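Local coordinates for protein Bug27 (Bordetella pertussis, PDB 2QPQ), which is a putative periplasmic solute-binding protein of the Bug family with a Venus flytrap fold, and probably captures a small ligand for transport, at residues Val99-Ser104 with Glu225-His230. Sequence-based numbering, arbitrary orientation.
Sequences VAYVPS and ELNQWH
The imidazole of H230 meets strand 93-109 with its edge: A100 O and the backbone N of V102 both lie in its plane, and V102 CG1 reaches the same rim, 3.7 Å from H230 CE1. The first torsion sets CG beside the backbone N, and the ring's own turn (chi2 81°) points H230 ND1 at A100 O, to which it donates at 2.9 Å and 163° at the hydrogen. This donor sits well above the carbonyl plane of A100, while the oxygen stays in the plane of the imidazole, a bond that helps to hold the ring's rotation. On the other side of the sheet the N227 side chain runs across that of Y101 at about a right angle, and W229 CB comes in obliquely, 4.0 Å from Y101 CE1. That same CE1 lies at the edge of the indole. The W229 ring leads away from the strand pair to meet F278 edge-to-face, and its NE1 bonds D285.

Between these layers the backbones pair antiparallel around V102 and Q228, with V102 N to Q228 O at 2.9 Å and the longer Q228 N to V102 O at 3.2 Å. V99 N donates to H230 O at 2.9 Å, and a water joins S104 OG to L226 O. S104 OG and Q228 OE1 are both bonded by Q142, while Q228 NE2 binds a citrate probably taken from the crystallisation liquor. The long strand 93-109 paired antiparallel with 227-235 near the chain centre, with such a pocket-marking molecule beside Q228, is consistent with the interdomain hinge and ligand cleft of a Venus flytrap periplasmic binding protein.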
# COMPACT_ATOMS: atom_id res chain seq x y z
N VAL A 99 7.62 8.04 -1.22
CA VAL A 99 8.90 7.46 -1.68
C VAL A 99 8.80 6.25 -2.67
O VAL A 99 9.77 5.90 -3.35
CB VAL A 99 9.81 7.10 -0.50
CG1 VAL A 99 10.07 8.32 0.41
CG2 VAL A 99 9.21 5.97 0.36
N ALA A 100 7.63 5.62 -2.75
CA ALA A 100 7.48 4.42 -3.57
C ALA A 100 6.04 4.04 -3.77
O ALA A 100 5.19 4.14 -2.84
CB ALA A 100 8.18 3.23 -2.93
N TYR A 101 5.77 3.52 -4.96
CA TYR A 101 4.50 2.87 -5.23
C TYR A 101 4.76 1.38 -5.34
O TYR A 101 5.88 0.96 -5.67
CB TYR A 101 3.93 3.35 -6.55
CG TYR A 101 3.40 4.76 -6.54
CD1 TYR A 101 2.10 5.04 -6.13
CD2 TYR A 101 4.20 5.82 -7.01
CE1 TYR A 101 1.61 6.35 -6.16
CE2 TYR A 101 3.73 7.13 -7.04
CZ TYR A 101 2.43 7.39 -6.61
OH TYR A 101 1.97 8.68 -6.64
N VAL A 102 3.75 0.58 -5.06
CA VAL A 102 3.77 -0.81 -5.51
C VAL A 102 2.38 -1.20 -5.99
O VAL A 102 1.39 -1.06 -5.23
CB VAL A 102 4.36 -1.83 -4.46
CG1 VAL A 102 3.35 -2.17 -3.35
CG2 VAL A 102 4.77 -3.15 -5.16
N PRO A 103 2.30 -1.72 -7.22
CA PRO A 103 0.98 -2.20 -7.60
C PRO A 103 0.60 -3.48 -6.83
O PRO A 103 1.48 -4.20 -6.30
CB PRO A 103 1.13 -2.46 -9.10
CG PRO A 103 2.58 -2.80 -9.27
CD PRO A 103 3.32 -1.95 -8.29
N SER A 104 -0.69 -3.76 -6.74
CA SER A 104 -1.15 -5.12 -6.42
C SER A 104 -1.22 -6.00 -7.66
O SER A 104 -1.24 -5.52 -8.79
CB SER A 104 -2.49 -5.11 -5.67
OG SER A 104 -2.35 -4.36 -4.46
N GLU A 225 -7.63 1.83 -11.42
CA GLU A 225 -6.27 1.81 -10.91
C GLU A 225 -6.28 1.80 -9.40
O GLU A 225 -7.14 2.41 -8.77
CB GLU A 225 -5.41 2.98 -11.46
CG GLU A 225 -5.92 4.35 -11.10
CD GLU A 225 -4.77 5.31 -10.86
OE1 GLU A 225 -4.58 6.20 -11.72
OE2 GLU A 225 -4.06 5.17 -9.83
N LEU A 226 -5.32 1.10 -8.81
CA LEU A 226 -5.18 1.16 -7.36
C LEU A 226 -3.74 0.87 -6.98
O LEU A 226 -3.39 -0.26 -6.57
CB LEU A 226 -6.19 0.24 -6.66
CG LEU A 226 -6.24 0.16 -5.10
CD1 LEU A 226 -5.82 1.40 -4.36
CD2 LEU A 226 -7.61 -0.30 -4.60
N ASN A 227 -2.91 1.90 -7.11
CA ASN A 227 -1.49 1.81 -6.79
C ASN A 227 -1.23 2.25 -5.33
O ASN A 227 -1.63 3.33 -4.94
CB ASN A 227 -0.71 2.67 -7.79
CG ASN A 227 0.66 2.12 -8.12
OD1 ASN A 227 1.18 1.22 -7.45
ND2 ASN A 227 1.30 2.71 -9.11
N GLN A 228 -0.57 1.40 -4.55
CA GLN A 228 -0.29 1.72 -3.16
C GLN A 228 0.96 2.58 -3.02
O GLN A 228 2.02 2.21 -3.47
CB GLN A 228 -0.12 0.44 -2.36
CG GLN A 228 0.25 0.58 -0.88
CD GLN A 228 0.14 -0.76 -0.19
OE1 GLN A 228 -0.88 -1.41 -0.31
NE2 GLN A 228 1.19 -1.20 0.47
N TRP A 229 0.81 3.72 -2.38
CA TRP A 229 1.92 4.63 -2.05
C TRP A 229 2.40 4.35 -0.65
O TRP A 229 1.71 3.68 0.15
CB TRP A 229 1.51 6.11 -2.21
CG TRP A 229 0.11 6.52 -1.75
CD1 TRP A 229 -0.97 6.79 -2.56
CD2 TRP A 229 -0.34 6.79 -0.40
NE1 TRP A 229 -2.04 7.18 -1.80
CE2 TRP A 229 -1.69 7.18 -0.48
CE3 TRP A 229 0.26 6.69 0.87
CZ2 TRP A 229 -2.48 7.52 0.67
CZ3 TRP A 229 -0.54 7.03 2.03
CH2 TRP A 229 -1.91 7.42 1.89
N HIS A 230 3.59 4.88 -0.37
CA HIS A 230 4.32 4.63 0.87
C HIS A 230 5.05 5.93 1.14
O HIS A 230 5.83 6.39 0.30
CB HIS A 230 5.36 3.52 0.73
CG HIS A 230 4.80 2.22 0.27
ND1 HIS A 230 4.54 1.96 -1.06
CD2 HIS A 230 4.46 1.09 0.95
CE1 HIS A 230 4.02 0.74 -1.17
NE2 HIS A 230 3.98 0.19 0.03
O HOH W 1 -3.88 -2.23 -4.25